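Side-chain contacts in hypothetical membrane protein (Corynebacterium glutamicum, PDB 6JSA), which binds heme in its C-terminal domain, described here, and probably takes part in passing it along the corynebacterial heme-uptake machinery: residues 20-25 with 67-72; 50-55 with 123-128; 96-101 with 143-148. All coordinates share one frame; numbering follows the deposited sequence.

Two of the three contacts, 1 and 3, meet the same heme at one end of this strand-rich domain. Contact 1 supplies the iron ligand and its hydrogen-bonding partner, whereas contact 3 supplies wall residues for a vinyl-bearing edge of the porphyrin. Their centres lie about 14 Å apart and their nearest atoms about 6 Å apart, so they do not touch. Contact 2 sits across the centre of the chain from both, its centre about 36 Å from that of contact 1 and about 31 Å from that of contact 3, and joins two strand ends remote from the pocket. Its strand 113-125 nevertheless pairs with strand 91-101 of contact 3.

Contact 1: 20-25 with 67-72; sequences NYIRGS and IHFTGH. With HEM (protoporphyrin IX containing Fe), chain B.
Tyr21 and His72 meet through polar atoms above the heme iron. Tyr21 OH coordinates the iron, HEM FE, at 2.1 Å and at the same time accepts a hydrogen bond from His72 NE2, with 2.6 Å between Tyr21 OH and His72 NE2. The N-H points fairly directly at the oxygen, at 154°, and the oxygen lies practically in the imidazole plane. One phenolic oxygen thus has both iron and imidazole as partners; the hydrogen bond and the porphyrin under its face together limit the turning of the imidazole, and the bond would be expected to tune how strongly the oxygen donates to the metal.

Both rings lie with a face against the porphyrin. The imidazole sits over pyrrole B, His72 CE1 coming to 3.3 Å from HEM C2B. The phenol lies over pyrrole D and the meso bridge towards pyrrole A, with HEM C4D over its face near the rim and Tyr21 CE2 3.3 Å from HEM ND. Towards each other the two rings are rim to rim, their planes at 43°. With CG anti to the backbone N (chi1 161°), the tyrosine leaves helix 16-23 so that its hydroxyl reaches the metal. A tyrosine ligand with a histidine bonded to its oxygen recalls bacterial heme-acquisition proteins such as HasA, and Tyr21 is the axial ligand here. Ser17 and Tyr150 also bind the heme by hydrogen bonds.

Apolar contacts set the helix against strand 66-71, beside the pocket. Ile22 CG1 approaches Phe69 CD1 at 4.0 Å, the side chains crossing at about a right angle, and the other branch, Ile22 CG2, rests 3.9 Å from the backbone oxygen Thr70 O. Leu76 touches Ile22 and Phe69, while Phe18 meets the Phe69 ring edge-to-face.

Contact 2: 50-55 with 123-128; sequences GAVDAE and LNVSAT
Val125 reaches Val52 and Ala54 with a single methyl group. Val125 CG1 is 3.7 Å from Val52 CG1 and likewise 3.7 Å from Ala54 CB, so that one branch touches two residues standing two apart on the facing segment. Each valine brings forward the methyl that lies anti to its own backbone N (chi1 172° in Val52, 175° in Val125), and the two side chains slide past each other in opposite directions. Val52 marks the inward part of the contact: it is buried, and Ile61, Phe87 and Leu165 also pack on it, continuing the apolar interior.

Ala54 is partly exposed yet still meets Val125 closely; it is towards Ser126 that the fit slackens, with Ala54 CB 4.4 Å from Ser126 O. Beyond Val125 the chain turns away from the other segment: the Ser126 side chain points off and folds back on its own backbone, Ser126 OG accepting from Thr128 N at 3.3 Å and 157° to form an ST turn. Glu129 N is a further partner of that hydroxyl.

No hydrogen bond links the two segments, and strands 42-53 and 113-125 are not paired with each other. They belong to a circuit of antiparallel pairings that returns on itself through strands 3-12 and 159-165, and the contact bridges these two non-adjacent strands across the interior, at one end of the closed, barrel-like body.

Contact 3: 96-101 with 143-148; sequences ADVVSS and SQAFAD. With HEM (protoporphyrin IX containing Fe), chain B.
Ser100 approaches Ala145 in the plane of a flat group, the carbonyl at the end of helix 140-145. Ser100 OG donates to Ala145 O at 2.7 Å, with a C=O...donor angle of 146°; setting OG anti to the backbone N (chi1 -161°) swings the hydroxyl from the strand to that oxygen. Phe146, whose CB points away from the strand, carries the next flat group. The heme methyl HEM CMD reaches its ring obliquely, 3.9 Å from Phe146 CD1, and Phe18 and Tyr150 each pair with it edge-to-face.

The apolar part is small. Ala145 CB is set against Val98 CG1 at 3.8 Å, and Met78 and Tyr110 also touch this alanine. A water lies 3.0 Å from Ala145 O and 2.6 Å from Ser101 O, positioned to donate to both, although more acceptors surround it than it has protons. Ala145 O can therefore be gripped by a hydroxyl and a water together, which would help satisfy a buried carbonyl that the helix leaves behind.

Past Ala145 the two segments converge on the porphyrin. Ser101 O lies 3.3 Å from the methyl HEM CMC, and Ala147 CB lies 3.5 Å from the vinyl carbon HEM CAC, so strand end and helix end both approach pyrrole C on the side of the heme plane opposite Tyr21, Ser101 O near the rim. Ala147 takes a positive phi, with Asp148 N bonded to Ser143 O and Ala147 N to Gln144 O: a Schellman motif ends the helix and presents the alanine methyl to the heme pocket.

Contact 1: 20-25 with 67-72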
loop_
_atom_site.group_PDB
_atom_site.type_symbol
_atom_site.label_atom_id
_atom_site.label_comp_id
_atom_site.label_asym_id
_atom_site.label_seq_id
_atom_site.Cartn_x
_atom_site.Cartn_y
_atom_site.Cartn_z
ATOM N N ASN A 20 -5.266 4.350 14.200
ATOM C CA ASN A 20 -5.692 4.749 15.533
ATOM C C ASN A 20 -7.200 4.895 15.602
ATOM O O ASN A 20 -7.798 4.610 16.643
ATOM C CB ASN A 20 -4.974 6.037 15.940
ATOM C CG ASN A 20 -3.469 5.851 16.029
ATOM O OD1 ASN A 20 -2.985 4.726 16.194
ATOM N ND2 ASN A 20 -2.723 6.944 15.931
ATOM N N TYR A 21 -7.822 5.311 14.500
ATOM C CA TYR A 21 -9.276 5.336 14.417
ATOM C C TYR A 21 -9.848 3.923 14.479
ATOM O O TYR A 21 -10.772 3.646 15.256
ATOM C CB TYR A 21 -9.685 6.048 13.129
ATOM C CG TYR A 21 -11.095 5.777 12.687
ATOM C CD1 TYR A 21 -12.177 6.255 13.417
ATOM C CD2 TYR A 21 -11.349 5.050 11.531
ATOM C CE1 TYR A 21 -13.465 6.011 13.002
ATOM C CE2 TYR A 21 -12.631 4.805 11.105
ATOM C CZ TYR A 21 -13.683 5.284 11.852
ATOM O OH TYR A 21 -14.953 5.027 11.447
ATOM N N ILE A 22 -9.305 3.009 13.671
ATOM C CA ILE A 22 -9.821 1.641 13.639
ATOM C C ILE A 22 -9.778 1.015 15.029
ATOM O O ILE A 22 -10.736 0.368 15.467
ATOM C CB ILE A 22 -9.043 0.794 12.617
ATOM C CG1 ILE A 22 -9.406 1.215 11.190
ATOM C CG2 ILE A 22 -9.282 -0.691 12.859
ATOM C CD1 ILE A 22 -10.821 0.866 10.769
ATOM N N ARG A 23 -8.666 1.190 15.740
ATOM C CA ARG A 23 -8.481 0.572 17.048
ATOM C C ARG A 23 -9.051 1.404 18.186
ATOM O O ARG A 23 -9.050 0.938 19.330
ATOM C CB ARG A 23 -6.992 0.286 17.288
ATOM C CG ARG A 23 -6.412 -0.680 16.258
ATOM C CD ARG A 23 -5.118 -1.329 16.710
ATOM N NE ARG A 23 -3.969 -0.432 16.633
ATOM C CZ ARG A 23 -2.715 -0.825 16.838
ATOM N NH1 ARG A 23 -2.452 -2.101 17.121
ATOM N NH2 ARG A 23 -1.722 0.048 16.751
ATOM N N GLY A 24 -9.568 2.598 17.892
ATOM C CA GLY A 24 -10.049 3.510 18.904
ATOM C C GLY A 24 -11.489 3.249 19.307
ATOM O O GLY A 24 -12.129 2.281 18.889
ATOM N N SER A 25 -12.011 4.164 20.120
ATOM C CA SER A 25 -13.289 3.982 20.797
ATOM C C SER A 25 -14.488 4.418 19.967
ATOM O O SER A 25 -15.621 4.320 20.452
ATOM C CB SER A 25 -13.286 4.711 22.146
ATOM O OG SER A 25 -12.951 6.078 21.982
ATOM N N ILE A 67 -4.531 -7.177 4.131
ATOM C CA ILE A 67 -4.944 -6.545 5.376
ATOM C C ILE A 67 -6.457 -6.419 5.327
ATOM O O ILE A 67 -7.009 -5.988 4.308
ATOM C CB ILE A 67 -4.329 -5.142 5.512
ATOM C CG1 ILE A 67 -2.809 -5.184 5.331
ATOM C CG2 ILE A 67 -4.745 -4.518 6.845
ATOM C CD1 ILE A 67 -2.233 -3.828 5.045
ATOM N N HIS A 68 -7.124 -6.760 6.429
ATOM C CA HIS A 68 -8.583 -6.713 6.506
ATOM C C HIS A 68 -8.967 -5.861 7.713
ATOM O O HIS A 68 -8.865 -6.312 8.860
ATOM C CB HIS A 68 -9.152 -8.122 6.617
ATOM C CG HIS A 68 -10.629 -8.196 6.394
ATOM N ND1 HIS A 68 -11.308 -9.392 6.311
ATOM C CD2 HIS A 68 -11.559 -7.224 6.232
ATOM C CE1 HIS A 68 -12.591 -9.153 6.109
ATOM N NE2 HIS A 68 -12.770 -7.846 6.057
ATOM N N PHE A 69 -9.406 -4.625 7.457
ATOM C CA PHE A 69 -9.870 -3.723 8.509
ATOM C C PHE A 69 -11.361 -3.926 8.735
ATOM O O PHE A 69 -12.126 -4.071 7.779
ATOM C CB PHE A 69 -9.670 -2.267 8.086
ATOM C CG PHE A 69 -8.235 -1.855 7.889
ATOM C CD1 PHE A 69 -7.431 -1.538 8.972
ATOM C CD2 PHE A 69 -7.706 -1.736 6.608
ATOM C CE1 PHE A 69 -6.128 -1.123 8.793
ATOM C CE2 PHE A 69 -6.397 -1.328 6.423
ATOM C CZ PHE A 69 -5.609 -1.020 7.514
ATOM N N THR A 70 -11.780 -3.902 10.001
ATOM C CA THR A 70 -13.200 -3.939 10.337
ATOM C C THR A 70 -13.490 -2.935 11.441
ATOM O O THR A 70 -12.606 -2.552 12.210
ATOM C CB THR A 70 -13.649 -5.333 10.785
ATOM O OG1 THR A 70 -12.865 -5.745 11.907
ATOM C CG2 THR A 70 -13.507 -6.339 9.657
ATOM N N GLY A 71 -14.749 -2.514 11.507
ATOM C CA GLY A 71 -15.177 -1.563 12.521
ATOM C C GLY A 71 -16.676 -1.378 12.446
ATOM O O GLY A 71 -17.336 -1.850 11.514
ATOM N N HIS A 72 -17.209 -0.676 13.445
ATOM C CA HIS A 72 -18.629 -0.325 13.477
ATOM C C HIS A 72 -19.523 -1.554 13.298
ATOM O O HIS A 72 -20.441 -1.571 12.473
ATOM C CB HIS A 72 -18.948 0.751 12.442
ATOM C CG HIS A 72 -18.232 2.042 12.679
ATOM N ND1 HIS A 72 -18.622 2.939 13.652
ATOM C CD2 HIS A 72 -17.146 2.582 12.080
ATOM C CE1 HIS A 72 -17.814 3.985 13.629
ATOM N NE2 HIS A 72 -16.909 3.791 12.686
HETATM C CHA HEM B . -13.574 8.824 10.830
HETATM C CHB HEM B . -18.084 7.638 12.105
HETATM C CHC HEM B . -18.071 4.092 8.812
HETATM C CHD HEM B . -13.722 5.528 7.278
HETATM C C1A HEM B . -14.782 8.789 11.486
HETATM C C2A HEM B . -15.155 9.622 12.612
HETATM C C3A HEM B . -16.400 9.302 12.974
HETATM C C4A HEM B . -16.858 8.263 12.067
HETATM C CMA HEM B . -17.226 9.910 14.135
HETATM C CAA HEM B . -14.214 10.634 13.282
HETATM C CBA HEM B . -13.279 9.795 14.161
HETATM C CGA HEM B . -12.223 10.637 14.827
HETATM O O1A HEM B . -11.946 11.763 14.352
HETATM O O2A HEM B . -11.636 10.169 15.833
HETATM C C1B HEM B . -18.458 6.536 11.371
HETATM C C2B HEM B . -19.663 5.753 11.552
HETATM C C3B HEM B . -19.665 4.772 10.635
HETATM C C4B HEM B . -18.450 4.911 9.855
HETATM C CMB HEM B . -20.715 6.070 12.628
HETATM C CAB HEM B . -20.691 3.646 10.365
HETATM C CBB HEM B . -21.770 3.378 11.110
HETATM C C1C HEM B . -16.908 4.187 8.080
HETATM C C2C HEM B . -16.585 3.391 6.915
HETATM C C3C HEM B . -15.370 3.759 6.500
HETATM C C4C HEM B . -14.903 4.829 7.369
HETATM C CMC HEM B . -17.479 2.289 6.309
HETATM C CAC HEM B . -14.629 3.160 5.281
HETATM C CBC HEM B . -13.313 2.893 5.339
HETATM C C1D HEM B . -13.324 6.559 8.094
HETATM C C2D HEM B . -12.086 7.288 7.965
HETATM C C3D HEM B . -12.039 8.194 8.939
HETATM C C4D HEM B . -13.243 8.063 9.732
HETATM C CMD HEM B . -11.033 7.041 6.873
HETATM C CAD HEM B . -10.893 9.190 9.213
HETATM C CBD HEM B . -9.964 8.546 10.252
HETATM C CGD HEM B . -8.766 9.431 10.480
HETATM O O1D HEM B . -8.850 10.375 11.305
HETATM O O2D HEM B . -7.716 9.191 9.832
HETATM N NA HEM B . -15.846 7.966 11.173
HETATM N NB HEM B . -17.733 5.987 10.334
HETATM N NC HEM B . -15.860 5.062 8.328
HETATM N ND HEM B . -14.016 7.054 9.186
HETATM FE FE HEM B . -15.743 6.309 9.950
#

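Contact 2: 50-55 with 123-128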
loop_
_atom_site.group_PDB
_atom_site.type_symbol
_atom_site.label_atom_id
_atom_site.label_comp_id
_atom_site.label_asym_id
_atom_site.label_seq_id
_atom_site.Cartn_x
_atom_site.Cartn_y
_atom_site.Cartn_z
ATOM N N GLY A 50 8.929 -9.431 -9.157
ATOM C CA GLY A 50 9.036 -8.108 -9.720
ATOM C C GLY A 50 10.315 -7.968 -10.512
ATOM O O GLY A 50 11.135 -8.882 -10.595
ATOM N N ALA A 51 10.467 -6.797 -11.112
ATOM C CA ALA A 51 11.618 -6.554 -11.961
ATOM C C ALA A 51 11.921 -5.065 -11.978
ATOM O O ALA A 51 11.027 -4.231 -11.808
ATOM C CB ALA A 51 11.373 -7.066 -13.385
ATOM N N VAL A 52 13.195 -4.745 -12.187
ATOM C CA VAL A 52 13.677 -3.374 -12.227
ATOM C C VAL A 52 14.515 -3.213 -13.484
ATOM O O VAL A 52 15.462 -3.980 -13.712
ATOM C CB VAL A 52 14.511 -3.029 -10.980
ATOM C CG1 VAL A 52 15.166 -1.672 -11.139
ATOM C CG2 VAL A 52 13.655 -3.081 -9.722
ATOM N N ASP A 53 14.161 -2.228 -14.301
ATOM C CA ASP A 53 14.943 -1.841 -15.470
ATOM C C ASP A 53 15.865 -0.728 -15.000
ATOM O O ASP A 53 15.491 0.446 -14.966
ATOM C CB ASP A 53 14.007 -1.384 -16.580
ATOM C CG ASP A 53 14.746 -0.840 -17.791
ATOM O OD1 ASP A 53 15.996 -0.795 -17.804
ATOM O OD2 ASP A 53 14.054 -0.439 -18.745
ATOM N N ALA A 54 17.087 -1.109 -14.617
ATOM C CA ALA A 54 18.009 -0.149 -14.019
ATOM C C ALA A 54 18.426 0.918 -15.016
ATOM O O ALA A 54 18.597 2.088 -14.646
ATOM C CB ALA A 54 19.229 -0.869 -13.447
ATOM N N GLU A 55 18.596 0.538 -16.285
ATOM C CA GLU A 55 19.018 1.503 -17.291
ATOM C C GLU A 55 18.042 2.668 -17.382
ATOM O O GLU A 55 18.456 3.823 -17.513
ATOM C CB GLU A 55 19.184 0.823 -18.649
ATOM C CG GLU A 55 19.779 1.756 -19.689
ATOM C CD GLU A 55 20.002 1.095 -21.035
ATOM O OE1 GLU A 55 19.959 -0.147 -21.102
ATOM O OE2 GLU A 55 20.223 1.826 -22.028
ATOM N N LEU A 123 15.233 7.306 -4.050
ATOM C CA LEU A 123 15.059 6.118 -4.875
ATOM C C LEU A 123 16.418 5.774 -5.454
ATOM O O LEU A 123 16.993 6.566 -6.207
ATOM C CB LEU A 123 14.034 6.351 -5.984
ATOM C CG LEU A 123 13.755 5.156 -6.896
ATOM C CD1 LEU A 123 13.263 3.961 -6.105
ATOM C CD2 LEU A 123 12.745 5.553 -7.947
ATOM N N ASN A 124 16.942 4.614 -5.080
ATOM C CA ASN A 124 18.278 4.203 -5.471
ATOM C C ASN A 124 18.181 2.852 -6.154
ATOM O O ASN A 124 17.510 1.947 -5.654
ATOM C CB ASN A 124 19.194 4.130 -4.249
ATOM C CG ASN A 124 19.425 5.494 -3.621
ATOM O OD1 ASN A 124 18.966 5.768 -2.512
ATOM N ND2 ASN A 124 20.134 6.361 -4.339
ATOM N N VAL A 125 18.845 2.725 -7.295
ATOM C CA VAL A 125 18.861 1.491 -8.067
ATOM C C VAL A 125 20.296 1.213 -8.480
ATOM O O VAL A 125 21.016 2.124 -8.906
ATOM C CB VAL A 125 17.958 1.591 -9.313
ATOM C CG1 VAL A 125 18.098 0.344 -10.166
ATOM C CG2 VAL A 125 16.517 1.820 -8.914
ATOM N N SER A 126 20.708 -0.046 -8.357
ATOM C CA SER A 126 22.031 -0.476 -8.774
ATOM C C SER A 126 21.893 -1.858 -9.400
ATOM O O SER A 126 20.785 -2.372 -9.589
ATOM C CB SER A 126 23.006 -0.468 -7.591
ATOM O OG SER A 126 22.728 -1.554 -6.713
ATOM N N ALA A 127 23.038 -2.457 -9.736
ATOM C CA ALA A 127 23.029 -3.803 -10.293
ATOM C C ALA A 127 22.487 -4.823 -9.303
ATOM O O ALA A 127 21.961 -5.865 -9.715
ATOM C CB ALA A 127 24.444 -4.201 -10.709
ATOM N N THR A 128 22.612 -4.560 -8.003
ATOM C CA THR A 128 22.322 -5.577 -7.003
ATOM C C THR A 128 21.230 -5.204 -6.014
ATOM O O THR A 128 20.796 -6.077 -5.251
ATOM C CB THR A 128 23.596 -5.948 -6.221
ATOM O OG1 THR A 128 24.094 -4.783 -5.552
ATOM C CG2 THR A 128 24.679 -6.505 -7.154
#

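Contact 3: 96-101 with 143-148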
loop_
_atom_site.group_PDB
_atom_site.type_symbol
_atom_site.label_atom_id
_atom_site.label_comp_id
_atom_site.label_asym_id
_atom_site.label_seq_id
_atom_site.Cartn_x
_atom_site.Cartn_y
_atom_site.Cartn_z
ATOM N N ALA A 96 -3.107 -1.842 -5.590
ATOM C CA ALA A 96 -3.567 -2.933 -4.742
ATOM C C ALA A 96 -4.946 -3.370 -5.209
ATOM O O ALA A 96 -5.631 -2.647 -5.937
ATOM C CB ALA A 96 -3.613 -2.514 -3.272
ATOM N N ASP A 97 -5.337 -4.573 -4.788
ATOM C CA ASP A 97 -6.708 -5.047 -4.926
ATOM C C ASP A 97 -7.484 -4.586 -3.699
ATOM O O ASP A 97 -7.066 -4.842 -2.565
ATOM C CB ASP A 97 -6.747 -6.576 -4.963
ATOM C CG ASP A 97 -5.862 -7.171 -6.046
ATOM O OD1 ASP A 97 -5.536 -6.459 -7.019
ATOM O OD2 ASP A 97 -5.503 -8.363 -5.920
ATOM N N VAL A 98 -8.599 -3.888 -3.911
ATOM C CA VAL A 98 -9.319 -3.248 -2.811
ATOM C C VAL A 98 -10.802 -3.580 -2.877
ATOM O O VAL A 98 -11.436 -3.407 -3.923
ATOM C CB VAL A 98 -9.125 -1.719 -2.809
ATOM C CG1 VAL A 98 -9.896 -1.079 -1.641
ATOM C CG2 VAL A 98 -7.648 -1.371 -2.740
ATOM N N VAL A 99 -11.354 -4.022 -1.744
ATOM C CA VAL A 99 -12.794 -4.176 -1.544
ATOM C C VAL A 99 -13.151 -3.408 -0.280
ATOM O O VAL A 99 -12.487 -3.570 0.747
ATOM C CB VAL A 99 -13.195 -5.656 -1.379
ATOM C CG1 VAL A 99 -14.704 -5.785 -1.211
ATOM C CG2 VAL A 99 -12.686 -6.485 -2.549
ATOM N N SER A 100 -14.172 -2.553 -0.347
ATOM C CA SER A 100 -14.496 -1.759 0.830
ATOM C C SER A 100 -15.984 -1.467 0.868
ATOM O O SER A 100 -16.658 -1.460 -0.160
ATOM C CB SER A 100 -13.717 -0.443 0.839
ATOM O OG SER A 100 -13.683 0.111 2.129
ATOM N N SER A 101 -16.481 -1.191 2.071
ATOM C CA SER A 101 -17.882 -0.855 2.291
ATOM C C SER A 101 -18.064 0.625 2.609
ATOM O O SER A 101 -17.178 1.272 3.170
ATOM C CB SER A 101 -18.452 -1.680 3.442
ATOM O OG SER A 101 -18.626 -3.028 3.047
ATOM N N SER A 143 -10.000 7.273 -2.339
ATOM C CA SER A 143 -10.913 8.120 -1.580
ATOM C C SER A 143 -12.283 7.468 -1.439
ATOM O O SER A 143 -12.877 7.473 -0.349
ATOM C CB SER A 143 -11.022 9.472 -2.281
ATOM O OG SER A 143 -11.961 10.311 -1.643
ATOM N N GLN A 144 -12.802 6.896 -2.528
ATOM C CA GLN A 144 -14.076 6.190 -2.448
ATOM C C GLN A 144 -13.981 4.981 -1.534
ATOM O O GLN A 144 -14.918 4.682 -0.790
ATOM C CB GLN A 144 -14.525 5.757 -3.840
ATOM C CG GLN A 144 -14.802 6.916 -4.771
ATOM C CD GLN A 144 -15.144 6.456 -6.169
ATOM O OE1 GLN A 144 -15.603 5.328 -6.369
ATOM N NE2 GLN A 144 -14.916 7.321 -7.150
ATOM N N ALA A 145 -12.865 4.253 -1.589
ATOM C CA ALA A 145 -12.724 3.077 -0.738
ATOM C C ALA A 145 -12.689 3.451 0.734
ATOM O O ALA A 145 -13.103 2.655 1.584
ATOM C CB ALA A 145 -11.474 2.292 -1.129
ATOM N N PHE A 146 -12.208 4.649 1.058
ATOM C CA PHE A 146 -12.276 5.164 2.417
ATOM C C PHE A 146 -13.594 5.873 2.711
ATOM O O PHE A 146 -13.658 6.696 3.637
ATOM C CB PHE A 146 -11.086 6.073 2.710
ATOM C CG PHE A 146 -9.800 5.342 2.981
ATOM C CD1 PHE A 146 -9.624 4.638 4.157
ATOM C CD2 PHE A 146 -8.745 5.401 2.074
ATOM C CE1 PHE A 146 -8.434 3.995 4.425
ATOM C CE2 PHE A 146 -7.541 4.762 2.336
ATOM C CZ PHE A 146 -7.392 4.052 3.516
ATOM N N ALA A 147 -14.641 5.568 1.941
ATOM C CA ALA A 147 -15.988 6.079 2.196
ATOM C C ALA A 147 -16.041 7.604 2.179
ATOM O O ALA A 147 -16.873 8.214 2.852
ATOM C CB ALA A 147 -16.598 5.500 3.482
ATOM N N ASP A 148 -15.160 8.226 1.396
ATOM C CA ASP A 148 -15.101 9.672 1.221
ATOM C C ASP A 148 -14.719 10.418 2.495
ATOM O O ASP A 148 -14.902 11.639 2.569
ATOM C CB ASP A 148 -16.390 10.248 0.615
ATOM C CG ASP A 148 -16.774 9.576 -0.694
ATOM O OD1 ASP A 148 -15.893 9.359 -1.555
ATOM O OD2 ASP A 148 -17.973 9.268 -0.858
HETATM C CHA HEM B . -13.574 8.824 10.830
HETATM C CHB HEM B . -18.084 7.638 12.105
HETATM C CHC HEM B . -18.071 4.092 8.812
HETATM C CHD HEM B . -13.722 5.528 7.278
HETATM C C1A HEM B . -14.782 8.789 11.486
HETATM C C2A HEM B . -15.155 9.622 12.612
HETATM C C3A HEM B . -16.400 9.302 12.974
HETATM C C4A HEM B . -16.858 8.263 12.067
HETATM C CMA HEM B . -17.226 9.910 14.135
HETATM C CAA HEM B . -14.214 10.634 13.282
HETATM C CBA HEM B . -13.279 9.795 14.161
HETATM C CGA HEM B . -12.223 10.637 14.827
HETATM O O1A HEM B . -11.946 11.763 14.352
HETATM O O2A HEM B . -11.636 10.169 15.833
HETATM C C1B HEM B . -18.458 6.536 11.371
HETATM C C2B HEM B . -19.663 5.753 11.552
HETATM C C3B HEM B . -19.665 4.772 10.635
HETATM C C4B HEM B . -18.450 4.911 9.855
HETATM C CMB HEM B . -20.715 6.070 12.628
HETATM C CAB HEM B . -20.691 3.646 10.365
HETATM C CBB HEM B . -21.770 3.378 11.110
HETATM C C1C HEM B . -16.908 4.187 8.080
HETATM C C2C HEM B . -16.585 3.391 6.915
HETATM C C3C HEM B . -15.370 3.759 6.500
HETATM C C4C HEM B . -14.903 4.829 7.369
HETATM C CMC HEM B . -17.479 2.289 6.309
HETATM C CAC HEM B . -14.629 3.160 5.281
HETATM C CBC HEM B . -13.313 2.893 5.339
HETATM C C1D HEM B . -13.324 6.559 8.094
HETATM C C2D HEM B . -12.086 7.288 7.965
HETATM C C3D HEM B . -12.039 8.194 8.939
HETATM C C4D HEM B . -13.243 8.063 9.732
HETATM C CMD HEM B . -11.033 7.041 6.873
HETATM C CAD HEM B . -10.893 9.190 9.213
HETATM C CBD HEM B . -9.964 8.546 10.252
HETATM C CGD HEM B . -8.766 9.431 10.480
HETATM O O1D HEM B . -8.850 10.375 11.305
HETATM O O2D HEM B . -7.716 9.191 9.832
HETATM N NA HEM B . -15.846 7.966 11.173
HETATM N NB HEM B . -17.733 5.987 10.334
HETATM N NC HEM B . -15.860 5.062 8.328
HETATM N ND HEM B . -14.016 7.054 9.186
HETATM FE FE HEM B . -15.743 6.309 9.950
HETATM O O HOH W 1 -16.548 1.592 -0.686
HETATM O O HOH W 2 -16.072 2.757 1.356
#